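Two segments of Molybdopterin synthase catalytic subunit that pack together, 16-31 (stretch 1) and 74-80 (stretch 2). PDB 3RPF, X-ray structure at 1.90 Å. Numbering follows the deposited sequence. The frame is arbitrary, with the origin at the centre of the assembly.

Stretch 1 16-31: ELLKAYQEEACAKNFG
Stretch 2 74-80: VVLKMAH

How do the two backbones lie? Residues 16-27 form an α-helix that begins earlier in the chain, with phi/psi near -63/-43 and i to i+4 hydrogen bonds such as Tyr 21 N to Leu 17 O, 2.9 Å. The second stretch is extended as a β-strand and runs nearly antiparallel to the helix, at 168°, with axes 10.9 Å apart at closest approach. The CA atoms of Leu 17 and Ala 79 are 8.5 Å apart, those of Tyr 21 and Lys 77 8.8 Å, and those of Phe 30 and Val 74 9.3 Å. Lys 28 (-97/9) leaves the helix, Asn 29 turns to positive phi (57/39), and Phe 30 is extended (-81/153).

Which strand residues face the helix? Strand alternation points Val 75, Lys 77 and Ala 79 toward it, while Val 74, Met 78 and His 80 point away. Leu 17 (m, t) sets CD1 4.0 Å from Ala 79 CB, and Phe 30 (chi1 m) meets Val 75 (t) with its ring edge, Phe 30 CE2 to Val 75 CG2 being 3.6 Å; both are apolar contacts between hydrocarbon groups.

What holds the middle together? Glu 24 (t, t, chi3 -23°) forms a salt bridge with Lys 77 (m, t, t, t): Lys 77 NZ donates to Glu 24 OE1 at 2.8 Å and weakly to Glu 24 OE2 at 3.1 Å. Lys 28 (m, t, t, t) NZ also bonds Glu 24 OE2 at 2.7 Å, so the two ammonium groups share one carboxylate.

How does Tyr 21 reach the strand? Its CA-to-CB bond points sideways, but chi1 -73° and chi2 -32° bring the ring nearer, with Tyr 21 CE1 4.0 Å from Lys 77 CD. A water bridges the remaining gap, 2.5 Å from Tyr 21 OH and donating to Met 78 O at 2.9 Å.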

# COMPACT_ATOMS: atom_id res chain seq x y z
N GLU A 16 -10.87 12.79 6.16
CA GLU A 16 -10.18 13.66 7.10
C GLU A 16 -8.82 13.09 7.52
O GLU A 16 -7.84 13.83 7.62
CB GLU A 16 -11.06 13.91 8.33
CG GLU A 16 -10.46 14.85 9.34
CD GLU A 16 -11.24 14.86 10.64
OE1 GLU A 16 -11.53 13.76 11.16
OE2 GLU A 16 -11.57 15.96 11.13
N LEU A 17 -8.77 11.78 7.76
CA LEU A 17 -7.53 11.11 8.13
C LEU A 17 -6.50 11.16 7.00
O LEU A 17 -5.33 11.43 7.23
CB LEU A 17 -7.80 9.67 8.54
CG LEU A 17 -8.64 9.44 9.81
CD1 LEU A 17 -9.14 8.00 9.87
CD2 LEU A 17 -7.83 9.79 11.06
N LEU A 18 -6.94 10.88 5.77
CA LEU A 18 -6.03 10.86 4.63
C LEU A 18 -5.43 12.24 4.36
O LEU A 18 -4.25 12.37 4.06
CB LEU A 18 -6.74 10.35 3.38
CG LEU A 18 -6.88 8.83 3.26
CD1 LEU A 18 -7.87 8.46 2.19
CD2 LEU A 18 -5.54 8.21 2.99
N LYS A 19 -6.26 13.27 4.49
CA LYS A 19 -5.82 14.64 4.31
C LYS A 19 -4.75 15.00 5.34
O LYS A 19 -3.70 15.54 4.99
CB LYS A 19 -6.99 15.61 4.44
CG LYS A 19 -6.59 17.07 4.63
CD LYS A 19 -7.68 17.85 5.38
CE LYS A 19 -7.35 19.33 5.52
NZ LYS A 19 -8.31 20.04 6.42
N ALA A 20 -5.01 14.68 6.61
CA ALA A 20 -4.06 14.99 7.67
C ALA A 20 -2.75 14.26 7.46
O ALA A 20 -1.67 14.82 7.65
CB ALA A 20 -4.64 14.65 9.04
N TYR A 21 -2.84 12.99 7.09
CA TYR A 21 -1.62 12.20 6.91
C TYR A 21 -0.76 12.79 5.78
O TYR A 21 0.46 12.89 5.91
CB TYR A 21 -1.96 10.75 6.61
CG TYR A 21 -2.47 9.98 7.81
CD1 TYR A 21 -2.03 10.27 9.10
CD2 TYR A 21 -3.40 8.95 7.65
CE1 TYR A 21 -2.50 9.55 10.20
CE2 TYR A 21 -3.87 8.23 8.74
CZ TYR A 21 -3.42 8.54 10.01
OH TYR A 21 -3.89 7.82 11.09
N GLN A 22 -1.41 13.17 4.68
CA GLN A 22 -0.70 13.71 3.53
C GLN A 22 -0.02 15.01 3.87
O GLN A 22 1.12 15.23 3.49
CB GLN A 22 -1.65 13.93 2.35
CG GLN A 22 -1.66 12.81 1.35
CD GLN A 22 -2.77 12.98 0.35
OE1 GLN A 22 -3.93 12.64 0.62
NE2 GLN A 22 -2.44 13.52 -0.82
N GLU A 23 -0.73 15.88 4.58
CA GLU A 23 -0.16 17.14 5.02
C GLU A 23 1.09 16.89 5.83
O GLU A 23 2.09 17.59 5.69
CB GLU A 23 -1.19 17.95 5.81
CG GLU A 23 -2.36 18.43 4.97
CD GLU A 23 -3.38 19.22 5.76
OE1 GLU A 23 -3.37 19.12 7.01
OE2 GLU A 23 -4.19 19.94 5.14
N GLU A 24 1.05 15.86 6.68
CA GLU A 24 2.24 15.49 7.44
C GLU A 24 3.34 15.04 6.48
O GLU A 24 4.50 15.42 6.64
CB GLU A 24 1.92 14.38 8.45
CG GLU A 24 3.09 14.03 9.38
CD GLU A 24 2.73 12.95 10.39
OE1 GLU A 24 1.53 12.77 10.67
OE2 GLU A 24 3.66 12.27 10.89
N ALA A 25 2.98 14.25 5.47
CA ALA A 25 3.95 13.74 4.52
C ALA A 25 4.68 14.91 3.87
O ALA A 25 5.91 14.89 3.73
CB ALA A 25 3.25 12.88 3.45
N CYS A 26 3.93 15.92 3.47
CA CYS A 26 4.52 17.09 2.84
C CYS A 26 5.37 17.91 3.82
O CYS A 26 6.48 18.33 3.49
CB CYS A 26 3.42 17.96 2.19
SG CYS A 26 2.55 17.15 0.79
N ALA A 27 4.87 18.12 5.03
CA ALA A 27 5.60 18.89 6.03
C ALA A 27 6.90 18.21 6.43
O ALA A 27 7.84 18.87 6.85
CB ALA A 27 4.74 19.14 7.27
N LYS A 28 6.96 16.89 6.30
CA LYS A 28 8.20 16.18 6.63
C LYS A 28 9.06 15.91 5.39
O LYS A 28 10.04 15.16 5.46
CB LYS A 28 7.88 14.88 7.36
CG LYS A 28 7.51 15.12 8.84
CD LYS A 28 7.01 13.86 9.54
CE LYS A 28 6.78 14.17 11.03
NZ LYS A 28 6.14 13.04 11.77
N ASN A 29 8.67 16.50 4.27
CA ASN A 29 9.43 16.35 3.02
C ASN A 29 9.56 14.87 2.62
O ASN A 29 10.61 14.45 2.13
CB ASN A 29 10.81 16.99 3.17
CG ASN A 29 11.53 17.16 1.84
OD1 ASN A 29 10.91 17.46 0.82
ND2 ASN A 29 12.84 16.97 1.86
N PHE A 30 8.49 14.10 2.81
CA PHE A 30 8.46 12.69 2.41
C PHE A 30 8.18 12.50 0.93
O PHE A 30 7.51 13.32 0.31
CB PHE A 30 7.40 11.92 3.22
CG PHE A 30 7.78 11.70 4.66
CD1 PHE A 30 9.09 11.83 5.07
CD2 PHE A 30 6.82 11.32 5.60
CE1 PHE A 30 9.45 11.62 6.40
CE2 PHE A 30 7.16 11.11 6.93
CZ PHE A 30 8.48 11.25 7.33
N GLY A 31 8.66 11.39 0.37
CA GLY A 31 8.54 11.15 -1.06
C GLY A 31 7.71 9.93 -1.36
O GLY A 31 7.38 9.66 -2.52
N VAL A 74 10.71 5.67 8.77
CA VAL A 74 9.33 5.59 8.31
C VAL A 74 8.33 5.96 9.41
O VAL A 74 8.43 5.47 10.53
CB VAL A 74 9.02 4.16 7.83
CG1 VAL A 74 7.53 3.97 7.53
CG2 VAL A 74 9.87 3.84 6.59
N VAL A 75 7.37 6.82 9.08
CA VAL A 75 6.25 7.13 9.96
C VAL A 75 5.12 6.15 9.73
O VAL A 75 4.56 6.07 8.62
CB VAL A 75 5.70 8.53 9.74
CG1 VAL A 75 4.43 8.73 10.57
CG2 VAL A 75 6.75 9.57 10.12
N LEU A 76 4.76 5.41 10.77
CA LEU A 76 3.70 4.43 10.65
C LEU A 76 2.61 4.80 11.64
O LEU A 76 2.87 4.89 12.85
CB LEU A 76 4.25 3.04 10.95
CG LEU A 76 3.26 1.87 10.91
CD1 LEU A 76 2.70 1.67 9.49
CD2 LEU A 76 3.93 0.59 11.40
N LYS A 77 1.40 5.03 11.14
CA LYS A 77 0.27 5.35 12.02
C LYS A 77 -0.96 4.59 11.58
O LYS A 77 -1.04 4.12 10.43
CB LYS A 77 -0.03 6.85 11.99
CG LYS A 77 1.16 7.67 12.46
CD LYS A 77 0.85 9.16 12.43
CE LYS A 77 2.01 9.95 13.03
NZ LYS A 77 1.69 11.40 13.11
N MSE A 78 -1.91 4.44 12.49
CA MSE A 78 -3.14 3.73 12.17
C MSE A 78 -4.34 4.29 12.93
O MSE A 78 -4.20 5.02 13.93
CB MSE A 78 -2.98 2.24 12.48
CG MSE A 78 -2.88 1.95 13.98
SE MSE A 78 -3.19 0.07 14.41
CE MSE A 78 -5.13 0.07 14.20
N ALA A 79 -5.52 3.94 12.43
CA ALA A 79 -6.77 4.26 13.11
C ALA A 79 -7.66 3.06 12.92
O ALA A 79 -7.58 2.38 11.91
CB ALA A 79 -7.41 5.48 12.49
N HIS A 80 -8.53 2.81 13.89
CA HIS A 80 -9.43 1.68 13.80
C HIS A 80 -10.74 2.03 14.48
O HIS A 80 -10.74 2.77 15.47
CB HIS A 80 -8.81 0.43 14.45
CG HIS A 80 -9.41 -0.85 13.99
ND1 HIS A 80 -10.71 -1.22 14.29
CD2 HIS A 80 -8.91 -1.86 13.23
CE1 HIS A 80 -10.97 -2.39 13.74
NE2 HIS A 80 -9.89 -2.80 13.09
O HOH W 1 -3.32 7.77 13.56